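Local coordinates for protein TetR transcriptional regulator (Chloroflexus aurantiacus, PDB 3QBM) that probably binds DNA through an N-terminal helix-turn-helix domain of the TetR family, acting as a transcriptional regulator, at the interface of chains A and B. Numbering follows the deposited sequence. Chains: chain A/B, TetR transcriptional regulator.

Contact 1: the interface of chains A and B. Residues chain A 107-108, 111, 170; chain B 107, 110-111, 166.
A:Met170, a selenomethionine of helix 154-175, lies across B:Ile111 and B:Leu107 of helix 105-113, and aliphatic packing dominates the patch. A:Met170 CG meets B:Ile111 CD1 at 3.7 Å, the two side chains crossing at about a right angle. CG stands opposite the backbone N (chi1 179°) and the chain then bends at chi2 and chi3, which lays the selenium against the methyl of B:Ala110, with A:Met170 SE 3.8 Å from B:Ala110 CB. The terminal methyl continues to the stem of B:Glu166, where A:Met170 CE and B:Glu166 CB are 3.6 Å apart; a flexible, unbranched side chain suits this winding path. A:Ile111 and B:Ile111 meet through their CG1 methylenes, CG1 to CG1 being 4.0 Å. Beta-branching lets B:Ile111 work in two directions, CD1 toward A:Met170 and CG2 toward A:Asn108. The polar neighbour is met by van der Waals contact, with A:Asn108 OD1 3.7 Å from B:Ile111 CG2. A glycine in place of B:Ile111 would probably open a gap between A:Met170, A:Ile111 and A:Asn108, leaving the selenomethionine chain freer to turn. The patch forms an apolar centre that helps hold the two subunits together, consistent with the dimers typical of TetR regulators.

Contact 2: the interface of chains A and B. Residues chain A 121, 125, 129; chain B 175-176.
This is a mixed polar and apolar edge of a two-fold symmetric helical interface, and it adds charge pairing and water bridging to the joining of the two subunits, probably the dimer usual in the TetR family. Helix 118-144 of chain A offers A:Arg121 and A:Arg125, one helical turn apart, to the C-terminal end of helix 154-175 of chain B and to B:Glu176 just beyond it. A:Arg121 makes a salt bridge to the B:Glu176 carboxylate, with NE 3.3 Å from OE2. The side chains cross at about a right angle and the guanidinium and carboxylate planes are 83° apart, so the pair lacks the flat, two-pronged fit of a bidentate bridge. A bend in A:Arg121 at chi3 (67°) turns its guanidinium away from the line of its aliphatic stem.

A:Arg125 instead reaches out fully extended, and its length serves twice. Its methylene CG packs on B:Leu175 CD2 at 3.8 Å, the branched leucine supplying a methyl for the arginine stem. Farther out, the carbonyl oxygen of B:Leu175 lies over one face of the guanidinium, offset toward its rim. The positive group may thereby ease the negative end of the helix dipole. Water 1 joins the charged groups, lying 2.9 Å from A:Arg125 NH1 and 2.8 Å from B:Glu176 OE2, the same carboxylate oxygen that faces A:Arg121 NE.

Contact 3: the interface of chains A and B. Residues chain A 110-111, 113-114, 121, 124, 128; chain B 170, 174.
Helix 154-175 of chain B brings B:Met170 and B:Ile174, one turn apart, against helices 105-113 and 118-144 of chain A and the loop residue A:Asp114. B:Ile174 is the wedge: its CG1 lies 3.6 Å from A:Ala110 CB, a small methyl that lets the helices approach. The isoleucine branches divide the chain A surface between them. B:Ile174 CG2, opposite the backbone N while CG1 sits beside it (chi1 -77°), meets A:Ile128 CD1 at 3.8 Å; CD1 points toward A:Val124, A:Asp114 and the stem of A:Arg121. B:Met170, a selenomethionine, crosses A:Ile111 at about a right angle, with CG 3.6 Å from A:Ile111 CD1.

The polar edge is fixed mainly within chain A and by water. A:Arg121 NH1 donates to the carbonyl O of A:Asp114 at 2.9 Å from above the carbonyl plane, tying helix 118-144 to the preceding loop, while A:Arg121 CG packs 3.8 Å from B:Ile174 CD1. A serine at A:Arg121 would probably leave that carbonyl without its guanidinium partner and one flank of B:Ile174 less covered. Water 2 links A:Asp114 OD2 to the backbone O of B:Met170. The site sits where two helices of the chain A C-terminal domain converge on the penultimate helix of chain B.

Contact 4: the interface of chains A and B. Residues chain A 102, 108, 173-174; chain B 110-111, 114-115.
The C-terminal part of helix 154-175 of chain A, with helix 105-113 and the loop at A:Gly102, meets the end of helix 105-113 and the following loop residues B:Asp114 and B:Asp115 of chain B. At its polar heart A:Arg173 presents its NE and one terminal nitrogen to the carboxylate of B:Asp115. A:Arg173 NE donates to the syn lone pair of B:Asp115 OD2 at 3.0 Å, and A:Arg173 NH2 donates to that oxygen at 2.9 Å and more distantly to OD1. With the planes 52° apart, the NH2 bonds reach the syn side from outside the carboxylate plane. A bend at chi3 (80°) helps turn the A:Arg173 guanidinium to this position. B:Asp114 forms a looser salt bridge, its OD2 at the edge of the guanidinium, 3.8 Å from A:Arg173 NE. An arginine suits a place beside two aspartates, since its positive charge would help offset theirs.

A second shell extends through water. A:Asn108 ND2 donates to A:Gly102 O at 2.9 Å within the amide plane; this helps set the amide's orientation, while its OD1 reaches B:Asp114 OD2 through water 3. Water 4 likewise connects A:Gly102 O with B:Asp115 OD2. Beside the charged groups, A:Ile174 CD1 packs 3.7 Å from B:Asp114 CB. The site clasps to the partner subunit a segment holding the magnesium-binding positions B:Ile111, B:Asp114 and B:Asp115, the last not metal-bound here, and may thereby steady the metal site at the probable dimer interface.

Contact 1: the interface of chains A and B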
ATOM      1  N   LEU A 107      -5.691  -2.965   2.118  1.00 14.05           N
ATOM      2  CA  LEU A 107      -4.398  -2.681   1.504  1.00 14.61           C
ATOM      3  C   LEU A 107      -3.856  -3.914   0.779  1.00 14.96           C
ATOM      4  O   LEU A 107      -3.450  -3.841  -0.389  1.00 13.86           O
ATOM      5  CB  LEU A 107      -3.390  -2.203   2.561  1.00 13.22           C
ATOM      6  CG  LEU A 107      -1.913  -2.014   2.210  1.00 13.09           C
ATOM      7  CD1 LEU A 107      -1.739  -0.958   1.115  1.00 13.48           C
ATOM      8  CD2 LEU A 107      -1.036  -1.695   3.457  1.00 14.05           C
ATOM      9  N   ASN A 108      -3.792  -5.035   1.473  1.00 13.27           N
ATOM     10  CA  ASN A 108      -3.209  -6.222   0.878  1.00 10.70           C
ATOM     11  C   ASN A 108      -3.980  -6.688  -0.387  1.00 12.55           C
ATOM     12  O   ASN A 108      -3.365  -7.073  -1.397  1.00 13.76           O
ATOM     13  CB  ASN A 108      -3.143  -7.350   1.900  1.00 12.89           C
ATOM     14  CG  ASN A 108      -2.156  -7.089   3.028  1.00 12.93           C
ATOM     15  OD1 ASN A 108      -1.340  -6.154   2.985  1.00 15.10           O
ATOM     16  ND2 ASN A 108      -2.250  -7.914   4.072  1.00 17.48           N
ATOM     17  N   ILE A 111      -3.402  -4.260  -3.563  1.00 12.11           N
ATOM     18  CA  ILE A 111      -2.199  -4.466  -4.355  1.00 14.42           C
ATOM     19  C   ILE A 111      -2.325  -5.685  -5.285  1.00 15.63           C
ATOM     20  O   ILE A 111      -1.898  -5.643  -6.439  1.00 15.19           O
ATOM     21  CB  ILE A 111      -0.929  -4.554  -3.472  1.00 13.86           C
ATOM     22  CG1 ILE A 111      -0.368  -3.157  -3.191  1.00 18.63           C
ATOM     23  CG2 ILE A 111       0.183  -5.365  -4.148  1.00 15.94           C
ATOM     24  CD1 ILE A 111      -1.345  -2.167  -2.750  1.00 25.04           C
HETATM   25  N   MSE A 170       1.741  -0.124   5.507  1.00 13.97           N
HETATM   26  CA  MSE A 170       2.724  -0.759   4.633  1.00 14.03           C
HETATM   27  C   MSE A 170       4.164  -0.574   5.168  1.00 14.42           C
HETATM   28  O   MSE A 170       4.928  -1.530   5.283  1.00 16.04           O
HETATM   29  CB  MSE A 170       2.647  -0.154   3.235  1.00 12.24           C
HETATM   30  CG  MSE A 170       3.675  -0.764   2.239  1.00 15.83           C
HETATM   31 SE   MSE A 170       5.397  -0.042   2.228  0.75 14.37          SE
HETATM   32  CE  MSE A 170       4.862   1.761   1.607  1.00 17.49           C
TER
ATOM     33  N   LEU B 107       6.123  -0.718  -3.333  1.00 15.04           N
ATOM     34  CA  LEU B 107       4.833  -0.940  -2.652  1.00 15.35           C
ATOM     35  C   LEU B 107       4.328  -2.355  -2.937  1.00 11.94           C
ATOM     36  O   LEU B 107       3.931  -3.064  -2.019  1.00 13.47           O
ATOM     37  CB  LEU B 107       3.786   0.082  -3.161  1.00 13.91           C
ATOM     38  CG  LEU B 107       2.324  -0.156  -2.828  1.00 12.42           C
ATOM     39  CD1 LEU B 107       2.118  -0.205  -1.310  1.00 14.65           C
ATOM     40  CD2 LEU B 107       1.477   0.943  -3.499  1.00 11.34           C
ATOM     41  N   ALA B 110       6.465  -5.010  -1.246  1.00 16.99           N
ATOM     42  CA  ALA B 110       6.318  -4.845   0.199  1.00 16.16           C
ATOM     43  C   ALA B 110       5.144  -5.680   0.735  1.00 15.35           C
ATOM     44  O   ALA B 110       5.277  -6.413   1.715  1.00 15.45           O
ATOM     45  CB  ALA B 110       6.162  -3.347   0.547  1.00 15.21           C
ATOM     46  N   ILE B 111       3.997  -5.578   0.075  1.00 19.01           N
ATOM     47  CA  ILE B 111       2.792  -6.275   0.511  1.00 16.88           C
ATOM     48  C   ILE B 111       2.965  -7.778   0.443  1.00 17.22           C
ATOM     49  O   ILE B 111       2.584  -8.490   1.383  1.00 17.42           O
ATOM     50  CB  ILE B 111       1.529  -5.826  -0.286  1.00 13.64           C
ATOM     51  CG1 ILE B 111       0.859  -4.621   0.349  1.00 20.59           C
ATOM     52  CG2 ILE B 111       0.426  -6.901  -0.236  1.00 14.80           C
ATOM     53  CD1 ILE B 111       1.721  -3.491   0.738  1.00 16.44           C
ATOM     54  N   GLU B 166       2.961   6.600  -1.116  1.00 10.66           N
ATOM     55  CA  GLU B 166       2.684   5.203  -1.463  1.00 14.10           C
ATOM     56  C   GLU B 166       1.263   4.809  -1.199  1.00 14.10           C
ATOM     57  O   GLU B 166       0.685   4.063  -1.974  1.00 12.84           O
ATOM     58  CB  GLU B 166       3.661   4.222  -0.777  1.00 16.56           C
ATOM     59  CG  GLU B 166       5.116   4.304  -1.332  1.00 14.10           C
ATOM     60  CD  GLU B 166       5.249   3.688  -2.743  1.00 16.22           C
ATOM     61  OE1 GLU B 166       4.275   3.705  -3.552  1.00 19.11           O
ATOM     62  OE2 GLU B 166       6.317   3.144  -3.015  1.00 16.71           O
TER

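Contact 2: the interface of chains A and B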
ATOM      1  N   ARG A 121     -11.355  -6.004  -6.862  1.00 19.09           N
ATOM      2  CA  ARG A 121     -11.109  -4.569  -6.949  1.00 17.97           C
ATOM      3  C   ARG A 121     -12.366  -3.777  -6.574  1.00 20.84           C
ATOM      4  O   ARG A 121     -12.302  -2.789  -5.823  1.00 18.57           O
ATOM      5  CB  ARG A 121     -10.596  -4.181  -8.360  1.00 20.90           C
ATOM      6  CG  ARG A 121     -10.297  -2.694  -8.520  1.00 23.62           C
ATOM      7  CD  ARG A 121      -9.579  -2.370  -9.824  1.00 28.89           C
ATOM      8  NE  ARG A 121     -10.444  -2.606 -10.968  1.00 27.07           N
ATOM      9  CZ  ARG A 121     -10.227  -3.481 -11.962  1.00 44.45           C
ATOM     10  NH1 ARG A 121      -9.141  -4.271 -12.016  1.00 45.67           N
ATOM     11  NH2 ARG A 121     -11.117  -3.558 -12.945  1.00 38.04           N
ATOM     12  N   ARG A 125     -12.807  -1.288  -3.506  1.00 16.48           N
ATOM     13  CA  ARG A 125     -13.308   0.071  -3.737  1.00 19.05           C
ATOM     14  C   ARG A 125     -14.515   0.385  -2.867  1.00 18.66           C
ATOM     15  O   ARG A 125     -14.619   1.479  -2.319  1.00 17.24           O
ATOM     16  CB  ARG A 125     -13.581   0.324  -5.222  1.00 15.07           C
ATOM     17  CG  ARG A 125     -14.208   1.662  -5.552  1.00 25.31           C
ATOM     18  CD  ARG A 125     -14.233   1.830  -7.070  1.00 34.43           C
ATOM     19  NE  ARG A 125     -14.536   3.195  -7.475  1.00 37.69           N
ATOM     20  CZ  ARG A 125     -14.429   3.658  -8.717  1.00 39.53           C
ATOM     21  NH1 ARG A 125     -14.017   2.877  -9.713  1.00 45.26           N
ATOM     22  NH2 ARG A 125     -14.730   4.920  -8.964  1.00 43.39           N
ATOM     23  N   ASP A 129     -14.839   3.369  -0.270  1.00 17.22           N
ATOM     24  CA  ASP A 129     -15.989   4.275  -0.356  1.00 19.25           C
ATOM     25  C   ASP A 129     -16.792   4.371   0.937  1.00 18.21           C
ATOM     26  O   ASP A 129     -17.333   5.425   1.238  1.00 19.44           O
ATOM     27  CB  ASP A 129     -16.858   3.971  -1.581  1.00 16.70           C
ATOM     28  CG  ASP A 129     -16.183   4.393  -2.882  1.00 24.43           C
ATOM     29  OD1 ASP A 129     -15.161   5.113  -2.835  1.00 21.67           O
ATOM     30  OD2 ASP A 129     -16.648   3.991  -3.964  1.00 23.42           O
TER
ATOM     31  N   LEU B 175      -9.086   3.181  -7.211  1.00 23.06           N
ATOM     32  CA  LEU B 175     -10.160   4.102  -7.529  1.00 20.38           C
ATOM     33  C   LEU B 175     -10.135   4.470  -9.012  1.00 24.86           C
ATOM     34  O   LEU B 175     -11.123   5.026  -9.518  1.00 24.52           O
ATOM     35  CB  LEU B 175     -10.100   5.352  -6.645  1.00 23.46           C
ATOM     36  CG  LEU B 175     -10.286   5.053  -5.137  1.00 26.03           C
ATOM     37  CD1 LEU B 175     -10.171   6.298  -4.298  1.00 20.49           C
ATOM     38  CD2 LEU B 175     -11.599   4.342  -4.848  1.00 20.81           C
ATOM     39  N   GLU B 176      -9.042   4.091  -9.684  1.00 25.12           N
ATOM     40  CA  GLU B 176      -8.804   4.333 -11.123  1.00 27.71           C
ATOM     41  C   GLU B 176      -8.973   5.806 -11.465  1.00 28.51           C
ATOM     42  O   GLU B 176      -9.650   6.195 -12.434  1.00 28.13           O
ATOM     43  CB  GLU B 176      -9.726   3.465 -11.986  1.00 30.31           C
ATOM     44  CG  GLU B 176      -9.468   1.940 -11.891  1.00 32.61           C
ATOM     45  CD  GLU B 176     -10.466   1.175 -12.765  1.00 40.84           C
ATOM     46  OE1 GLU B 176     -10.467   1.407 -13.990  1.00 40.49           O
ATOM     47  OE2 GLU B 176     -11.260   0.382 -12.222  1.00 36.96           O
TER
HETATM   48  O   HOH W   1     -12.171   0.663  -9.620  1.00 44.35           O

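Contact 3: the interface of chains A and B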
ATOM      1  N   ALA A 110      -5.894  -4.770  -2.245  1.00 14.27           N
ATOM      2  CA  ALA A 110      -5.761  -3.741  -3.258  1.00 15.56           C
ATOM      3  C   ALA A 110      -4.577  -4.023  -4.155  1.00 13.66           C
ATOM      4  O   ALA A 110      -4.719  -3.943  -5.359  1.00 13.55           O
ATOM      5  CB  ALA A 110      -5.574  -2.338  -2.626  1.00 15.58           C
ATOM      6  N   ILE A 111      -3.402  -4.260  -3.563  1.00 12.11           N
ATOM      7  CA  ILE A 111      -2.199  -4.466  -4.355  1.00 14.42           C
ATOM      8  C   ILE A 111      -2.325  -5.685  -5.285  1.00 15.63           C
ATOM      9  O   ILE A 111      -1.898  -5.643  -6.439  1.00 15.19           O
ATOM     10  CB  ILE A 111      -0.929  -4.554  -3.472  1.00 13.86           C
ATOM     11  CG1 ILE A 111      -0.368  -3.157  -3.191  1.00 18.63           C
ATOM     12  CG2 ILE A 111       0.183  -5.365  -4.148  1.00 15.94           C
ATOM     13  CD1 ILE A 111      -1.345  -2.167  -2.750  1.00 25.04           C
ATOM     14  N   SER A 113      -5.307  -7.249  -6.345  1.00 15.43           N
ATOM     15  CA  SER A 113      -6.464  -7.195  -7.246  1.00 14.93           C
ATOM     16  C   SER A 113      -6.487  -6.040  -8.237  1.00 14.74           C
ATOM     17  O   SER A 113      -7.158  -6.123  -9.261  1.00 15.80           O
ATOM     18  CB  SER A 113      -7.767  -7.151  -6.439  1.00 16.80           C
ATOM     19  OG  SER A 113      -7.951  -5.897  -5.756  1.00 19.20           O
ATOM     20  N   ASP A 114      -5.794  -4.942  -7.934  1.00 17.65           N
ATOM     21  CA  ASP A 114      -5.982  -3.751  -8.733  1.00 16.75           C
ATOM     22  C   ASP A 114      -5.804  -4.009 -10.257  1.00 17.31           C
ATOM     23  O   ASP A 114      -6.546  -3.466 -11.031  1.00 19.05           O
ATOM     24  CB  ASP A 114      -5.167  -2.549  -8.209  1.00 15.59           C
ATOM     25  CG  ASP A 114      -3.675  -2.828  -8.070  1.00 19.14           C
ATOM     26  OD1 ASP A 114      -3.190  -3.936  -8.387  1.00 18.20           O
ATOM     27  OD2 ASP A 114      -2.966  -1.889  -7.640  1.00 16.88           O
ATOM     28  N   ARG A 121     -11.355  -6.004  -6.862  1.00 19.09           N
ATOM     29  CA  ARG A 121     -11.109  -4.569  -6.949  1.00 17.97           C
ATOM     30  C   ARG A 121     -12.366  -3.777  -6.574  1.00 20.84           C
ATOM     31  O   ARG A 121     -12.302  -2.789  -5.823  1.00 18.57           O
ATOM     32  CB  ARG A 121     -10.596  -4.181  -8.360  1.00 20.90           C
ATOM     33  CG  ARG A 121     -10.297  -2.694  -8.520  1.00 23.62           C
ATOM     34  CD  ARG A 121      -9.579  -2.370  -9.824  1.00 28.89           C
ATOM     35  NE  ARG A 121     -10.444  -2.606 -10.968  1.00 27.07           N
ATOM     36  CZ  ARG A 121     -10.227  -3.481 -11.962  1.00 44.45           C
ATOM     37  NH1 ARG A 121      -9.141  -4.271 -12.016  1.00 45.67           N
ATOM     38  NH2 ARG A 121     -11.117  -3.558 -12.945  1.00 38.04           N
ATOM     39  N   VAL A 124     -12.861  -3.980  -2.823  1.00 17.13           N
ATOM     40  CA  VAL A 124     -11.913  -3.113  -2.151  1.00 17.02           C
ATOM     41  C   VAL A 124     -12.416  -1.689  -2.292  1.00 15.79           C
ATOM     42  O   VAL A 124     -12.486  -0.973  -1.283  1.00 16.68           O
ATOM     43  CB  VAL A 124     -10.451  -3.297  -2.667  1.00 15.44           C
ATOM     44  CG1 VAL A 124      -9.454  -2.249  -2.058  1.00 13.81           C
ATOM     45  CG2 VAL A 124      -9.945  -4.698  -2.330  1.00 18.80           C
ATOM     46  N   ILE A 128     -13.247   1.258   0.641  1.00 18.53           N
ATOM     47  CA  ILE A 128     -12.672   2.603   0.619  1.00 17.07           C
ATOM     48  C   ILE A 128     -13.815   3.637   0.541  1.00 18.54           C
ATOM     49  O   ILE A 128     -13.781   4.636   1.224  1.00 14.01           O
ATOM     50  CB  ILE A 128     -11.683   2.769  -0.529  1.00 17.73           C
ATOM     51  CG1 ILE A 128     -10.429   1.886  -0.266  1.00 17.99           C
ATOM     52  CG2 ILE A 128     -11.301   4.230  -0.750  1.00 14.55           C
ATOM     53  CD1 ILE A 128      -9.643   1.617  -1.501  1.00 23.87           C
TER
HETATM   54  N   MSE B 170      -1.457   3.396  -4.001  1.00 13.41           N
HETATM   55  CA  MSE B 170      -2.428   2.320  -3.798  1.00 13.37           C
HETATM   56  C   MSE B 170      -3.847   2.772  -4.146  1.00 12.58           C
HETATM   57  O   MSE B 170      -4.579   2.096  -4.916  1.00 11.80           O
HETATM   58  CB  MSE B 170      -2.407   1.825  -2.349  1.00 15.06           C
HETATM   59  CG  MSE B 170      -3.383   0.690  -2.048  1.00 11.56           C
HETATM   60 SE   MSE B 170      -5.110   1.151  -1.632  0.75 15.13          SE
HETATM   61  CE  MSE B 170      -4.786   2.138   0.046  1.00 16.47           C
ATOM     62  N   ILE B 174      -6.759   1.648  -7.324  1.00 20.19           N
ATOM     63  CA  ILE B 174      -8.034   1.048  -6.947  1.00 20.04           C
ATOM     64  C   ILE B 174      -9.199   1.867  -7.394  1.00 23.39           C
ATOM     65  O   ILE B 174     -10.199   1.309  -7.899  1.00 26.66           O
ATOM     66  CB  ILE B 174      -8.163   0.811  -5.455  1.00 22.14           C
ATOM     67  CG1 ILE B 174      -7.355  -0.391  -5.098  1.00 16.50           C
ATOM     68  CG2 ILE B 174      -9.654   0.484  -5.093  1.00 28.48           C
ATOM     69  CD1 ILE B 174      -7.899  -1.725  -5.673  1.00 16.76           C
TER
HETATM   70  O   HOH W   2      -3.579  -0.556  -5.322  1.00 17.27           O

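Contact 4: the interface of chains A and B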
ATOM      1  N   GLY A 102      -1.372 -10.805   9.229  1.00 20.95           N
ATOM      2  CA  GLY A 102      -0.824 -10.364   7.944  1.00 18.19           C
ATOM      3  C   GLY A 102      -1.097  -8.934   7.522  1.00 17.70           C
ATOM      4  O   GLY A 102      -0.682  -8.542   6.448  1.00 21.90           O
ATOM      5  N   ASN A 108      -3.792  -5.035   1.473  1.00 13.27           N
ATOM      6  CA  ASN A 108      -3.209  -6.222   0.878  1.00 10.70           C
ATOM      7  C   ASN A 108      -3.980  -6.688  -0.387  1.00 12.55           C
ATOM      8  O   ASN A 108      -3.365  -7.073  -1.397  1.00 13.76           O
ATOM      9  CB  ASN A 108      -3.143  -7.350   1.900  1.00 12.89           C
ATOM     10  CG  ASN A 108      -2.156  -7.089   3.028  1.00 12.93           C
ATOM     11  OD1 ASN A 108      -1.340  -6.154   2.985  1.00 15.10           O
ATOM     12  ND2 ASN A 108      -2.250  -7.914   4.072  1.00 17.48           N
ATOM     13  N   ARG A 173       5.042  -2.350   8.557  1.00 18.09           N
ATOM     14  CA  ARG A 173       5.240  -3.788   8.453  1.00 17.76           C
ATOM     15  C   ARG A 173       6.568  -4.108   7.810  1.00 19.46           C
ATOM     16  O   ARG A 173       7.318  -4.957   8.304  1.00 20.94           O
ATOM     17  CB  ARG A 173       4.107  -4.497   7.730  1.00 19.69           C
ATOM     18  CG  ARG A 173       2.801  -4.601   8.477  1.00 25.32           C
ATOM     19  CD  ARG A 173       1.852  -5.695   7.851  1.00 15.10           C
ATOM     20  NE  ARG A 173       2.152  -7.062   8.240  1.00 23.54           N
ATOM     21  CZ  ARG A 173       1.875  -7.570   9.437  1.00 24.09           C
ATOM     22  NH1 ARG A 173       1.343  -6.805  10.387  1.00 24.24           N
ATOM     23  NH2 ARG A 173       2.172  -8.821   9.728  1.00 29.59           N
ATOM     24  N   ILE A 174       6.909  -3.387   6.746  1.00 15.80           N
ATOM     25  CA  ILE A 174       8.150  -3.671   6.056  1.00 18.02           C
ATOM     26  C   ILE A 174       9.411  -3.242   6.849  1.00 18.35           C
ATOM     27  O   ILE A 174      10.430  -3.967   6.842  1.00 19.45           O
ATOM     28  CB  ILE A 174       8.056  -3.170   4.549  1.00 18.99           C
ATOM     29  CG1 ILE A 174       8.932  -4.016   3.628  1.00 28.56           C
ATOM     30  CG2 ILE A 174       8.314  -1.654   4.479  1.00 21.61           C
ATOM     31  CD1 ILE A 174       8.485  -5.507   3.444  1.00 19.42           C
TER
ATOM     32  N   ALA B 110       6.465  -5.010  -1.246  1.00 16.99           N
ATOM     33  CA  ALA B 110       6.318  -4.845   0.199  1.00 16.16           C
ATOM     34  C   ALA B 110       5.144  -5.680   0.735  1.00 15.35           C
ATOM     35  O   ALA B 110       5.277  -6.413   1.715  1.00 15.45           O
ATOM     36  CB  ALA B 110       6.162  -3.347   0.547  1.00 15.21           C
ATOM     37  N   ILE B 111       3.997  -5.578   0.075  1.00 19.01           N
ATOM     38  CA  ILE B 111       2.792  -6.275   0.511  1.00 16.88           C
ATOM     39  C   ILE B 111       2.965  -7.778   0.443  1.00 17.22           C
ATOM     40  O   ILE B 111       2.584  -8.490   1.383  1.00 17.42           O
ATOM     41  CB  ILE B 111       1.529  -5.826  -0.286  1.00 13.64           C
ATOM     42  CG1 ILE B 111       0.859  -4.621   0.349  1.00 20.59           C
ATOM     43  CG2 ILE B 111       0.426  -6.901  -0.236  1.00 14.80           C
ATOM     44  CD1 ILE B 111       1.721  -3.491   0.738  1.00 16.44           C
ATOM     45  N   ASP B 114       6.397  -8.968   2.945  1.00 15.63           N
ATOM     46  CA  ASP B 114       6.510  -8.637   4.374  1.00 16.35           C
ATOM     47  C   ASP B 114       6.314  -9.808   5.301  1.00 17.59           C
ATOM     48  O   ASP B 114       6.997  -9.909   6.310  1.00 18.58           O
ATOM     49  CB  ASP B 114       5.668  -7.425   4.769  1.00 15.69           C
ATOM     50  CG  ASP B 114       4.186  -7.556   4.435  1.00 18.66           C
ATOM     51  OD1 ASP B 114       3.709  -8.617   3.925  1.00 16.93           O
ATOM     52  OD2 ASP B 114       3.474  -6.560   4.688  1.00 19.96           O
ATOM     53  N   ASP B 115       5.410 -10.721   4.945  1.00 18.94           N
ATOM     54  CA  ASP B 115       5.138 -11.902   5.735  1.00 18.95           C
ATOM     55  C   ASP B 115       5.483 -13.228   5.048  1.00 21.30           C
ATOM     56  O   ASP B 115       5.178 -14.313   5.542  1.00 20.43           O
ATOM     57  CB  ASP B 115       3.694 -11.823   6.226  1.00 18.44           C
ATOM     58  CG  ASP B 115       3.518 -10.703   7.265  1.00 23.02           C
ATOM     59  OD1 ASP B 115       4.295 -10.699   8.249  1.00 25.64           O
ATOM     60  OD2 ASP B 115       2.708  -9.777   7.057  1.00 24.03           O
TER
HETATM   61  O   HOH W   3       1.136  -7.124   3.631  1.00 16.72           O
HETATM   62  O   HOH W   4       1.132  -9.804   4.986  1.00 16.77           O

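Contact 1 lies near the middle of the set, its C-alpha centre about 7 Å from that of contact 4 and 10 Å from that of contact 3. It shares A:Asn108, B:Ala110 and B:Ile111 with contact 4, and A:Ile111 with contact 3. Contact 2 adjoins contact 3, about 6 Å between centres, through A:Arg121, whereas contacts 2 and 4 are about 21 Å apart. Helix 154-175 takes part in all four. The apolar centre thus passes into charged and hydrated margins. Two-fold symmetry repeats each contact with the chains exchanged, though A:Ile174 and B:Ile174 differ in rotamer, so the patches probably act together in one dimer interface.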